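Local coordinates for protein packaging enzyme P4 (PDB 4BLP) that probably hydrolyses nucleoside triphosphates as a hexameric, RecA-like helicase motor that packages RNA into the capsid of a double-stranded RNA phage, at residues Val136-Gln140 with Gly250-Val254; Val34-Ala38 with Leu105-Phe111; Leu218-Ile222 with Ala234-Leu239; Val170-Glu176 with Val210-Arg216. One frame throughout, in Å; residues are numbered along the deposited sequence.

Contact 1: residues Val136-Gln140 with Gly250-Val254; sequences VHNWQ and GVLLV
Different first torsions bring His137 and Trp139 onto the same strand end: His137 sets CG opposite its carbonyl carbon (chi1 -61°), which sends the imidazole toward Gly250, whereas Trp139 sets CG opposite its backbone nitrogen (chi1 171°) and turns a face of the indole to Val254. Between them Asn138 turns away, a simple case of two rings two residues apart packing on alternate residues Leu252 and Val254, on one face of the strand. The imidazole is used on a face and at its edge. Leu252 CB lies over the face, 3.8 Å from the ring centroid, a CH-pi contact; in the ring plane, His137 NE2 donates to Gly250 O at 3.1 Å, but the N-H...O angle of 126° makes this a weak bond. Gly250, with positive phi, closes helix 233-248 in a Schellman motif, so the histidine meets a carbonyl of the turn that leads from that helix to the strand. Leu252 then fills the angle between the two aromatic residues, its CD2 reaching Trp139 CB at 3.4 Å and His137 CB at 3.8 Å. Beyond it Val254 CG2 sits over the five-membered ring of Trp139, 3.8 Å from the centroid, and Val254 CG1 touches Trp139 CZ2 at 3.7 Å. Gln140 NE2, hydrogen-bonded to Gln166, lies over the opposite face of the indole. Trp162 of helix 159-164 also packs on Trp139, and His149 of strand 147-152 meets it edge-to-face. The contact thus ties the short hairpin of strands 136-137 and 144-145 to strand 252-257, which runs between strands 210-213 and 147-152 in the central sheet.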
loop_
_atom_site.group_PDB
_atom_site.type_symbol
_atom_site.label_atom_id
_atom_site.label_comp_id
_atom_site.label_asym_id
_atom_site.label_seq_id
_atom_site.Cartn_x
_atom_site.Cartn_y
_atom_site.Cartn_z
ATOM N N VAL D 136 -11.256 35.175 24.560
ATOM C CA VAL D 136 -11.856 34.079 25.327
ATOM C C VAL D 136 -13.349 34.072 25.039
ATOM O O VAL D 136 -13.899 35.052 24.503
ATOM C CB VAL D 136 -11.517 34.064 26.832
ATOM C CG1 VAL D 136 -10.011 33.906 27.043
ATOM C CG2 VAL D 136 -12.060 35.307 27.545
ATOM N N HIS D 137 -14.001 32.945 25.337
ATOM C CA HIS D 137 -15.375 32.697 24.883
ATOM C C HIS D 137 -16.252 32.108 25.943
ATOM O O HIS D 137 -15.792 31.306 26.743
ATOM C CB HIS D 137 -15.314 31.714 23.680
ATOM C CG HIS D 137 -14.536 32.270 22.528
ATOM N ND1 HIS D 137 -13.157 32.059 22.393
ATOM C CD2 HIS D 137 -14.939 33.133 21.572
ATOM C CE1 HIS D 137 -12.805 32.737 21.303
ATOM N NE2 HIS D 137 -13.831 33.422 20.799
ATOM N N ASN D 138 -17.552 32.440 25.883
ATOM C CA ASN D 138 -18.522 31.940 26.844
ATOM C C ASN D 138 -19.136 30.665 26.307
ATOM O O ASN D 138 -20.095 30.695 25.532
ATOM C CB ASN D 138 -19.600 33.020 27.151
ATOM C CG ASN D 138 -20.463 32.702 28.346
ATOM O OD1 ASN D 138 -20.427 31.607 28.912
ATOM N ND2 ASN D 138 -21.278 33.659 28.757
ATOM N N TRP D 139 -18.499 29.534 26.616
ATOM C CA TRP D 139 -18.970 28.210 26.212
ATOM C C TRP D 139 -18.616 27.270 27.323
ATOM O O TRP D 139 -17.425 26.985 27.496
ATOM C CB TRP D 139 -18.350 27.741 24.882
ATOM C CG TRP D 139 -18.651 26.291 24.558
ATOM C CD1 TRP D 139 -17.772 25.249 24.556
ATOM C CD2 TRP D 139 -19.921 25.745 24.170
ATOM N NE1 TRP D 139 -18.427 24.080 24.246
ATOM C CE2 TRP D 139 -19.743 24.357 23.987
ATOM C CE3 TRP D 139 -21.216 26.296 23.998
ATOM C CZ2 TRP D 139 -20.797 23.507 23.620
ATOM C CZ3 TRP D 139 -22.243 25.464 23.564
ATOM C CH2 TRP D 139 -22.034 24.083 23.397
ATOM N N GLN D 140 -19.655 26.820 28.097
ATOM C CA GLN D 140 -19.515 25.898 29.249
ATOM C C GLN D 140 -18.884 26.627 30.433
ATOM O O GLN D 140 -19.349 26.457 31.551
ATOM C CB GLN D 140 -18.733 24.609 28.882
ATOM C CG GLN D 140 -19.332 23.859 27.678
ATOM C CD GLN D 140 -20.752 23.424 27.950
ATOM O OE1 GLN D 140 -21.013 22.608 28.837
ATOM N NE2 GLN D 140 -21.716 23.973 27.207
ATOM N N GLY D 250 -8.847 33.794 16.739
ATOM C CA GLY D 250 -9.554 34.231 17.947
ATOM C C GLY D 250 -11.013 33.786 18.010
ATOM O O GLY D 250 -11.851 34.474 18.589
ATOM N N VAL D 251 -11.316 32.608 17.478
ATOM C CA VAL D 251 -12.683 32.092 17.484
ATOM C C VAL D 251 -12.745 30.769 18.216
ATOM O O VAL D 251 -11.717 30.110 18.421
ATOM C CB VAL D 251 -13.267 31.944 16.042
ATOM C CG1 VAL D 251 -13.337 33.305 15.336
ATOM C CG2 VAL D 251 -12.490 30.901 15.198
ATOM N N LEU D 252 -13.975 30.360 18.559
ATOM C CA LEU D 252 -14.211 29.047 19.149
ATOM C C LEU D 252 -15.214 28.304 18.284
ATOM O O LEU D 252 -16.306 28.838 18.014
ATOM C CB LEU D 252 -14.726 29.154 20.602
ATOM C CG LEU D 252 -15.147 27.816 21.229
ATOM C CD1 LEU D 252 -13.923 26.920 21.473
ATOM C CD2 LEU D 252 -15.815 28.062 22.600
ATOM N N LEU D 253 -14.852 27.106 17.828
ATOM C CA LEU D 253 -15.759 26.225 17.100
ATOM C C LEU D 253 -16.079 25.054 18.003
ATOM O O LEU D 253 -15.216 24.625 18.772
ATOM C CB LEU D 253 -15.164 25.686 15.764
ATOM C CG LEU D 253 -14.858 26.741 14.702
ATOM C CD1 LEU D 253 -14.382 26.088 13.398
ATOM C CD2 LEU D 253 -16.039 27.655 14.470
ATOM N N VAL D 254 -17.308 24.542 17.910
ATOM C CA VAL D 254 -17.753 23.383 18.689
ATOM C C VAL D 254 -18.095 22.305 17.676
ATOM O O VAL D 254 -18.780 22.614 16.697
ATOM C CB VAL D 254 -18.940 23.701 19.618
ATOM C CG1 VAL D 254 -19.360 22.439 20.395
ATOM C CG2 VAL D 254 -18.569 24.843 20.584
#

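Contact 2: residues Val34-Ala38 with Leu105-Phe111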
loop_
_atom_site.group_PDB
_atom_site.type_symbol
_atom_site.label_atom_id
_atom_site.label_comp_id
_atom_site.label_asym_id
_atom_site.label_seq_id
_atom_site.Cartn_x
_atom_site.Cartn_y
_atom_site.Cartn_z
ATOM N N VAL D 34 -11.783 40.295 -3.231
ATOM C CA VAL D 34 -12.001 38.889 -2.839
ATOM C C VAL D 34 -12.567 38.135 -4.027
ATOM O O VAL D 34 -13.555 38.549 -4.581
ATOM C CB VAL D 34 -12.923 38.722 -1.594
ATOM C CG1 VAL D 34 -13.078 37.241 -1.233
ATOM C CG2 VAL D 34 -12.387 39.504 -0.409
ATOM N N ALA D 35 -11.990 36.985 -4.354
ATOM C CA ALA D 35 -12.426 36.183 -5.489
ATOM C C ALA D 35 -12.096 34.730 -5.260
ATOM O O ALA D 35 -11.139 34.434 -4.531
ATOM C CB ALA D 35 -11.733 36.678 -6.754
ATOM N N ALA D 36 -12.849 33.822 -5.930
ATOM C CA ALA D 36 -12.611 32.377 -5.862
ATOM C C ALA D 36 -11.150 32.019 -6.286
ATOM O O ALA D 36 -10.589 32.609 -7.205
ATOM C CB ALA D 36 -13.625 31.623 -6.732
ATOM N N PRO D 37 -10.519 31.083 -5.561
ATOM C CA PRO D 37 -9.133 30.647 -5.891
ATOM C C PRO D 37 -9.000 29.873 -7.202
ATOM O O PRO D 37 -10.003 29.374 -7.726
ATOM C CB PRO D 37 -8.813 29.657 -4.763
ATOM C CG PRO D 37 -9.815 29.901 -3.714
ATOM C CD PRO D 37 -11.054 30.327 -4.414
ATOM N N ALA D 38 -7.758 29.717 -7.694
ATOM C CA ALA D 38 -7.470 28.948 -8.922
ATOM C C ALA D 38 -7.857 27.491 -8.724
ATOM O O ALA D 38 -7.593 26.943 -7.657
ATOM C CB ALA D 38 -5.986 29.031 -9.253
ATOM N N LEU D 105 -17.831 33.599 -3.436
ATOM C CA LEU D 105 -16.782 34.289 -2.692
ATOM C C LEU D 105 -16.305 33.487 -1.521
ATOM O O LEU D 105 -15.145 33.582 -1.127
ATOM C CB LEU D 105 -17.284 35.664 -2.127
ATOM C CG LEU D 105 -17.627 36.779 -3.059
ATOM C CD1 LEU D 105 -18.049 37.995 -2.256
ATOM C CD2 LEU D 105 -16.467 37.132 -3.994
ATOM N N ILE D 106 -17.227 32.721 -0.890
ATOM C CA ILE D 106 -16.843 31.966 0.315
ATOM C C ILE D 106 -15.739 30.923 -0.000
ATOM O O ILE D 106 -14.974 30.565 0.898
ATOM C CB ILE D 106 -18.123 31.343 0.925
ATOM C CG1 ILE D 106 -18.959 32.493 1.591
ATOM C CG2 ILE D 106 -17.822 30.217 1.950
ATOM C CD1 ILE D 106 -20.486 32.103 1.859
ATOM N N ARG D 107 -15.587 30.518 -1.261
ATOM C CA ARG D 107 -14.482 29.593 -1.634
ATOM C C ARG D 107 -13.106 30.223 -1.339
ATOM O O ARG D 107 -12.135 29.503 -1.173
ATOM C CB ARG D 107 -14.570 29.270 -3.132
ATOM C CG ARG D 107 -15.877 28.563 -3.549
ATOM C CD ARG D 107 -15.925 28.492 -5.079
ATOM N NE ARG D 107 -17.236 28.093 -5.581
ATOM C CZ ARG D 107 -17.633 26.835 -5.721
ATOM N NH1 ARG D 107 -16.819 25.833 -5.406
ATOM N NH2 ARG D 107 -18.847 26.564 -6.180
ATOM N N ALA D 108 -13.040 31.586 -1.317
ATOM C CA ALA D 108 -11.792 32.306 -1.042
ATOM C C ALA D 108 -11.339 32.225 0.424
ATOM O O ALA D 108 -10.168 32.520 0.734
ATOM C CB ALA D 108 -11.969 33.773 -1.421
ATOM N N VAL D 109 -12.271 31.912 1.340
ATOM C CA VAL D 109 -11.985 31.941 2.777
ATOM C C VAL D 109 -11.138 30.725 3.187
ATOM O O VAL D 109 -10.195 30.885 3.933
ATOM C CB VAL D 109 -13.291 32.022 3.621
ATOM C CG1 VAL D 109 -12.973 31.990 5.139
ATOM C CG2 VAL D 109 -14.095 33.278 3.268
ATOM N N VAL D 110 -11.555 29.506 2.766
ATOM C CA VAL D 110 -10.792 28.269 3.046
ATOM C C VAL D 110 -10.774 27.526 1.743
ATOM O O VAL D 110 -11.849 27.337 1.131
ATOM C CB VAL D 110 -11.388 27.389 4.178
ATOM C CG1 VAL D 110 -10.599 26.067 4.325
ATOM C CG2 VAL D 110 -11.443 28.145 5.510
ATOM N N PHE D 111 -9.600 27.117 1.295
ATOM C CA PHE D 111 -9.534 26.399 0.025
ATOM C C PHE D 111 -8.357 25.467 -0.001
ATOM O O PHE D 111 -7.389 25.643 0.768
ATOM C CB PHE D 111 -9.437 27.398 -1.171
ATOM C CG PHE D 111 -8.225 28.328 -1.130
ATOM C CD1 PHE D 111 -8.275 29.540 -0.432
ATOM C CD2 PHE D 111 -7.033 27.968 -1.750
ATOM C CE1 PHE D 111 -7.153 30.384 -0.368
ATOM C CE2 PHE D 111 -5.900 28.789 -1.670
ATOM C CZ PHE D 111 -5.970 30.005 -0.982
#
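The first modelled residues, Val34-Pro37, form an extended arm laid over the turn that carries the chain from helix 103-106 to strand 110-111, and Pro37 packs on Phe111 at its far end. Phe111 holds CG between its backbone nitrogen and carbonyl carbon (chi1 59°), which turns a ring face to the proline. Pro37 CB lies over the ring face, 4.1 Å from the centroid and 22° off the normal, while Pro37 CG is closer to the root of the ring, 3.4 Å from Phe111 CG. The same proline CG rests 3.5 Å from Arg107 O. Further back along the arm, Ala108 CB meets Ala35 O at 3.3 Å and Val34 CG1 at 3.6 Å, and Leu105 CD2 reaches Val34 O at 3.3 Å. No hydrogen bond joins the two segments, which meet by van der Waals contact; Ala38 bonds through its backbone to Arg55. The aliphatic part of the Arg107 side chain also meets the arm, whereas its NE makes a salt bridge with Glu104. Val34 and Leu105 also touch helix 79-91, Ile106 and Val109 pack on helix 193-205, and Phe111 is bonded through its backbone to Val76 of strand 73-78, the middle strand of a small antiparallel sheet.

Contact 3: residues Leu218-Ile222 with Ala234-Leu239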
loop_
_atom_site.group_PDB
_atom_site.type_symbol
_atom_site.label_atom_id
_atom_site.label_comp_id
_atom_site.label_asym_id
_atom_site.label_seq_id
_atom_site.Cartn_x
_atom_site.Cartn_y
_atom_site.Cartn_z
ATOM N N LEU D 218 -14.369 13.731 8.839
ATOM C CA LEU D 218 -12.969 13.852 9.239
ATOM C C LEU D 218 -12.507 12.517 9.827
ATOM O O LEU D 218 -11.433 11.999 9.473
ATOM C CB LEU D 218 -12.839 15.001 10.267
ATOM C CG LEU D 218 -11.450 15.550 10.449
ATOM C CD1 LEU D 218 -11.033 16.400 9.200
ATOM C CD2 LEU D 218 -11.378 16.399 11.763
ATOM N N VAL D 219 -13.333 11.920 10.706
ATOM C CA VAL D 219 -12.998 10.597 11.261
ATOM C C VAL D 219 -12.857 9.570 10.158
ATOM O O VAL D 219 -11.915 8.770 10.148
ATOM C CB VAL D 219 -14.063 10.134 12.295
ATOM C CG1 VAL D 219 -13.805 8.680 12.760
ATOM C CG2 VAL D 219 -14.121 11.090 13.472
ATOM N N PHE D 220 -13.800 9.569 9.215
ATOM C CA PHE D 220 -13.772 8.584 8.145
ATOM C C PHE D 220 -12.660 8.828 7.120
ATOM O O PHE D 220 -12.102 7.873 6.594
ATOM C CB PHE D 220 -15.136 8.574 7.412
ATOM C CG PHE D 220 -16.348 8.158 8.227
ATOM C CD1 PHE D 220 -16.206 7.490 9.439
ATOM C CD2 PHE D 220 -17.631 8.447 7.786
ATOM C CE1 PHE D 220 -17.334 7.108 10.180
ATOM C CE2 PHE D 220 -18.753 8.065 8.528
ATOM C CZ PHE D 220 -18.597 7.365 9.688
ATOM N N GLY D 221 -12.349 10.071 6.854
ATOM C CA GLY D 221 -11.440 10.422 5.775
ATOM C C GLY D 221 -9.984 10.655 6.093
ATOM O O GLY D 221 -9.172 10.610 5.177
ATOM N N ILE D 222 -9.642 10.948 7.357
ATOM C CA ILE D 222 -8.260 11.208 7.773
ATOM C C ILE D 222 -7.707 9.882 8.288
ATOM O O ILE D 222 -7.893 9.549 9.462
ATOM C CB ILE D 222 -8.146 12.346 8.829
ATOM C CG1 ILE D 222 -8.733 13.675 8.343
ATOM C CG2 ILE D 222 -6.675 12.560 9.271
ATOM C CD1 ILE D 222 -8.235 14.191 6.943
ATOM N N ALA D 234 -3.156 10.550 12.614
ATOM C CA ALA D 234 -3.341 11.745 11.795
ATOM C C ALA D 234 -4.623 12.500 12.189
ATOM O O ALA D 234 -4.705 13.710 11.957
ATOM C CB ALA D 234 -3.379 11.370 10.312
ATOM N N LEU D 235 -5.602 11.817 12.810
ATOM C CA LEU D 235 -6.830 12.490 13.239
ATOM C C LEU D 235 -6.474 13.457 14.371
ATOM O O LEU D 235 -7.003 14.550 14.408
ATOM C CB LEU D 235 -7.870 11.478 13.738
ATOM C CG LEU D 235 -9.198 12.080 14.216
ATOM C CD1 LEU D 235 -9.931 12.906 13.116
ATOM C CD2 LEU D 235 -10.111 10.972 14.809
ATOM N N TYR D 236 -5.608 13.023 15.299
ATOM C CA TYR D 236 -5.228 13.901 16.427
ATOM C C TYR D 236 -4.464 15.092 15.923
ATOM O O TYR D 236 -4.725 16.201 16.387
ATOM C CB TYR D 236 -4.373 13.151 17.442
ATOM C CG TYR D 236 -4.983 11.853 17.920
ATOM C CD1 TYR D 236 -6.299 11.801 18.377
ATOM C CD2 TYR D 236 -4.228 10.687 17.971
ATOM C CE1 TYR D 236 -6.844 10.613 18.869
ATOM C CE2 TYR D 236 -4.762 9.499 18.454
ATOM C CZ TYR D 236 -6.073 9.462 18.886
ATOM O OH TYR D 236 -6.558 8.285 19.405
ATOM N N ALA D 237 -3.516 14.881 14.970
ATOM C CA ALA D 237 -2.759 16.017 14.404
ATOM C C ALA D 237 -3.739 16.962 13.687
ATOM O O ALA D 237 -3.576 18.190 13.756
ATOM C CB ALA D 237 -1.711 15.492 13.411
ATOM N N ALA D 238 -4.742 16.401 12.995
ATOM C CA ALA D 238 -5.739 17.243 12.259
ATOM C C ALA D 238 -6.530 18.072 13.246
ATOM O O ALA D 238 -6.800 19.240 13.001
ATOM C CB ALA D 238 -6.706 16.377 11.428
ATOM N N LEU D 239 -6.945 17.449 14.357
ATOM C CA LEU D 239 -7.719 18.219 15.363
ATOM C C LEU D 239 -6.856 19.343 15.961
ATOM O O LEU D 239 -7.354 20.446 16.168
ATOM C CB LEU D 239 -8.178 17.270 16.478
ATOM C CG LEU D 239 -9.300 16.288 16.059
ATOM C CD1 LEU D 239 -9.580 15.301 17.192
ATOM C CD2 LEU D 239 -10.625 17.046 15.667
#
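Leu218 can be followed outward toward Leu235 and Leu239 of helix 233-248. Its CB points at that helix but stays 4.6 Å from Leu235 CD1. At CG, set opposite the backbone nitrogen (chi1 -161°), the distance to Leu235 CD1 falls to 4.1 Å. There the chain forks. Leu218 CD2 runs on into the groove between two leucines one helical turn apart, 4.0 Å from Leu235 CD1 and 4.0 Å from Leu239 CD2. Leu218 CD1 instead turns toward Ile222, one turn on, and lies 3.7 Å from Ile222 CG1, so the two side chains lie against each other, facing helix 233-248. All these contacts are between aliphatic carbons, with no hydrogen bond between the segments, an example of helix packing carried by apolar side chains. The segments belong to the connection between parallel strands 210-213 and 252-257, a beta-alpha-beta crossover in which short helix 216-221 precedes long helix 233-248. Leu235 divides its two methyls between consecutive residues of the short helix: while its CD1 meets Leu218, its CD2 lies 4.2 Å from Val219 CG2. Where helix 216-221 ends, Ile222 presses its CG2 branch on the first turn of the partner, 3.7 Å from Ala234 CB and 3.5 Å from Ala234 O, with the small Ala238 further along the same side. Other subunits reach this helix pair: Leu218 packs on Leu124, and Phe220 on Val233, of one neighbouring subunit, and Ala237 meets Phe220 of a third.

Contact 4: residues Val170-Glu176 with Val210-Arg216; sequences VTIRWGE and VVIDSFR
Arg173 and Asp213, paired across two parallel strands, make a salt bridge: Arg173 NH1 lies 2.9 Å from Asp213 OD2, which it meets from above the carboxylate plane, although the oxygen stays near the plane of the guanidinium. Bends at chi2 and chi3 of Arg173 (-88° and -68°) curl the chain back so that NH1 reaches that oxygen. Beyond them, Ser214 OG donates to the anti lone pair of Glu176 OE2 at 2.6 Å and accepts from Arg216 N at 3.1 Å, the second bond closing an ST turn at the start of helix 216-221. Arg216 NH1 returns to the first segment with a straight bond to Gly175 O, 2.9 Å and 165°, whose carbonyl points almost directly at it. Trp174 brings an indole carbon, CE3, to 3.2 Å from Ser214 O. Behind these groups stand the strands, in register from Val170 with Val210 to Arg173 with Asp213; Asp213 N bonds Ile172 O at 2.8 Å. One face of the pair is apolar, with Ile172 CD1 3.6 Å from Val210 CG2, and packs on helix 193-205. Further out, Asp182 forms a salt bridge with Arg173 NE, and Thr240 and Ser276 of a neighbouring subunit hold the Arg216 guanidinium. A weak hydrogen bond also links Asp213 OD2 to Ser160 OG of the probable P-loop. A hydrophobic strand ending in an aspartate beside the P-loop, followed by a cis peptide before Ser214, is consistent with the Walker B strand of a RecA-like ATPase.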
loop_
_atom_site.group_PDB
_atom_site.type_symbol
_atom_site.label_atom_id
_atom_site.label_comp_id
_atom_site.label_asym_id
_atom_site.label_seq_id
_atom_site.Cartn_x
_atom_site.Cartn_y
_atom_site.Cartn_z
ATOM N N VAL D 170 -26.402 28.618 15.795
ATOM C CA VAL D 170 -26.487 27.999 14.477
ATOM C C VAL D 170 -25.763 26.671 14.506
ATOM O O VAL D 170 -24.764 26.522 15.227
ATOM C CB VAL D 170 -25.909 28.970 13.396
ATOM C CG1 VAL D 170 -24.435 29.281 13.665
ATOM C CG2 VAL D 170 -26.114 28.429 11.961
ATOM N N THR D 171 -26.274 25.716 13.747
ATOM C CA THR D 171 -25.638 24.402 13.588
ATOM C C THR D 171 -25.282 24.198 12.137
ATOM O O THR D 171 -26.139 24.317 11.258
ATOM C CB THR D 171 -26.577 23.283 14.099
ATOM O OG1 THR D 171 -26.899 23.513 15.483
ATOM C CG2 THR D 171 -25.955 21.879 13.940
ATOM N N ILE D 172 -24.021 23.859 11.885
ATOM C CA ILE D 172 -23.575 23.513 10.540
ATOM C C ILE D 172 -23.815 22.017 10.388
ATOM O O ILE D 172 -23.425 21.248 11.270
ATOM C CB ILE D 172 -22.110 23.894 10.318
ATOM C CG1 ILE D 172 -22.002 25.428 10.302
ATOM C CG2 ILE D 172 -21.573 23.278 8.975
ATOM C CD1 ILE D 172 -20.533 25.822 10.325
ATOM N N ARG D 173 -24.474 21.619 9.299
ATOM C CA ARG D 173 -24.808 20.204 9.092
ATOM C C ARG D 173 -23.948 19.653 7.978
ATOM O O ARG D 173 -24.015 20.141 6.845
ATOM C CB ARG D 173 -26.327 20.086 8.798
ATOM C CG ARG D 173 -27.130 20.389 10.098
ATOM C CD ARG D 173 -27.347 19.120 10.940
ATOM N NE ARG D 173 -28.253 18.250 10.194
ATOM C CZ ARG D 173 -28.366 16.935 10.369
ATOM N NH1 ARG D 173 -27.666 16.317 11.318
ATOM N NH2 ARG D 173 -29.162 16.227 9.587
ATOM N N TRP D 174 -23.066 18.705 8.327
ATOM C CA TRP D 174 -22.094 18.143 7.389
ATOM C C TRP D 174 -21.969 16.646 7.533
ATOM O O TRP D 174 -21.704 16.147 8.647
ATOM C CB TRP D 174 -20.708 18.791 7.651
ATOM C CG TRP D 174 -19.629 18.350 6.680
ATOM C CD1 TRP D 174 -19.758 18.171 5.326
ATOM C CD2 TRP D 174 -18.262 18.026 7.003
ATOM N NE1 TRP D 174 -18.565 17.717 4.794
ATOM C CE2 TRP D 174 -17.632 17.618 5.802
ATOM C CE3 TRP D 174 -17.516 17.997 8.210
ATOM C CZ2 TRP D 174 -16.267 17.260 5.747
ATOM C CZ3 TRP D 174 -16.163 17.651 8.160
ATOM C CH2 TRP D 174 -15.554 17.272 6.945
ATOM N N GLY D 175 -22.131 15.942 6.417
ATOM C CA GLY D 175 -21.915 14.495 6.338
ATOM C C GLY D 175 -22.870 13.648 7.161
ATOM O O GLY D 175 -22.559 12.506 7.506
ATOM N N GLU D 176 -24.049 14.191 7.448
ATOM C CA GLU D 176 -25.088 13.522 8.223
ATOM C C GLU D 176 -26.350 13.359 7.364
ATOM O O GLU D 176 -26.576 14.191 6.503
ATOM C CB GLU D 176 -25.443 14.378 9.460
ATOM C CG GLU D 176 -24.307 14.476 10.464
ATOM C CD GLU D 176 -24.091 13.226 11.291
ATOM O OE1 GLU D 176 -24.942 12.311 11.237
ATOM O OE2 GLU D 176 -23.035 13.142 11.958
ATOM N N VAL D 210 -21.488 28.671 17.161
ATOM C CA VAL D 210 -21.704 27.721 16.068
ATOM C C VAL D 210 -21.276 26.330 16.491
ATOM O O VAL D 210 -20.200 26.134 17.075
ATOM C CB VAL D 210 -20.992 28.198 14.743
ATOM C CG1 VAL D 210 -19.554 28.629 14.972
ATOM C CG2 VAL D 210 -21.056 27.139 13.636
ATOM N N VAL D 211 -22.121 25.359 16.169
ATOM C CA VAL D 211 -21.859 23.937 16.447
ATOM C C VAL D 211 -21.816 23.231 15.112
ATOM O O VAL D 211 -22.629 23.540 14.245
ATOM C CB VAL D 211 -22.987 23.380 17.364
ATOM C CG1 VAL D 211 -23.052 21.848 17.306
ATOM C CG2 VAL D 211 -22.840 23.925 18.799
ATOM N N ILE D 212 -20.906 22.278 14.955
ATOM C CA ILE D 212 -20.802 21.493 13.721
ATOM C C ILE D 212 -21.262 20.074 13.988
ATOM O O ILE D 212 -20.662 19.361 14.792
ATOM C CB ILE D 212 -19.378 21.511 13.122
ATOM C CG1 ILE D 212 -18.970 22.994 12.835
ATOM C CG2 ILE D 212 -19.328 20.683 11.830
ATOM C CD1 ILE D 212 -17.574 23.297 13.277
ATOM N N ASP D 213 -22.323 19.675 13.267
ATOM C CA ASP D 213 -22.893 18.344 13.321
ATOM C C ASP D 213 -22.725 17.728 11.937
ATOM O O ASP D 213 -23.581 17.939 11.086
ATOM C CB ASP D 213 -24.372 18.410 13.740
ATOM C CG ASP D 213 -25.018 17.054 13.864
ATOM O OD1 ASP D 213 -24.274 16.047 13.932
ATOM O OD2 ASP D 213 -26.266 16.985 13.794
ATOM N N SER D 214 -21.590 17.059 11.660
ATOM C CA SER D 214 -20.554 16.687 12.645
ATOM C C SER D 214 -19.203 16.543 11.954
ATOM O O SER D 214 -19.079 16.851 10.756
ATOM C CB SER D 214 -20.933 15.325 13.255
ATOM O OG SER D 214 -20.770 14.298 12.280
ATOM N N PHE D 215 -18.206 16.004 12.679
ATOM C CA PHE D 215 -16.895 15.744 12.089
ATOM C C PHE D 215 -16.769 14.278 11.647
ATOM O O PHE D 215 -15.653 13.796 11.438
ATOM C CB PHE D 215 -15.776 16.135 13.099
ATOM C CG PHE D 215 -15.336 17.578 13.088
ATOM C CD1 PHE D 215 -16.021 18.530 12.342
ATOM C CD2 PHE D 215 -14.203 17.989 13.800
ATOM C CE1 PHE D 215 -15.609 19.878 12.336
ATOM C CE2 PHE D 215 -13.768 19.335 13.762
ATOM C CZ PHE D 215 -14.480 20.277 13.041
ATOM N N ARG D 216 -17.897 13.578 11.447
ATOM C CA ARG D 216 -17.788 12.176 11.015
ATOM C C ARG D 216 -16.943 12.022 9.704
ATOM O O ARG D 216 -16.177 11.067 9.613
ATOM C CB ARG D 216 -19.148 11.493 10.936
ATOM C CG ARG D 216 -20.038 11.849 9.804
ATOM C CD ARG D 216 -21.439 11.338 10.168
ATOM N NE ARG D 216 -21.565 9.880 10.221
ATOM C CZ ARG D 216 -22.206 9.159 9.309
ATOM N NH1 ARG D 216 -22.778 9.750 8.265
ATOM N NH2 ARG D 216 -22.313 7.848 9.449
#

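Overall arrangement
Contacts 1 and 4 share the central sheet and touch directly: Val254 O lies 2.8 Å from Ile212 N, a probable hydrogen bond between neighbouring strands. Contact 3 follows contact 4 along the chain and meets it by packing, with Leu239 CD2 4.1 Å from Phe215 CD2; both also touch the same neighbouring subunit. Contacts 3 and 4 are nested within the chain loop that contact 1 closes. Contact 2 stands apart, its nearest atoms about 9 Å from contact 1 and about 10 Å from contact 4, where the N-terminal arm meets the three-stranded antiparallel sheet. Contact 4 reaches the probable nucleotide site, through Asp213 beside the probable P-loop, whereas contact 1 borders a glycerol probably from the crystallisation liquor.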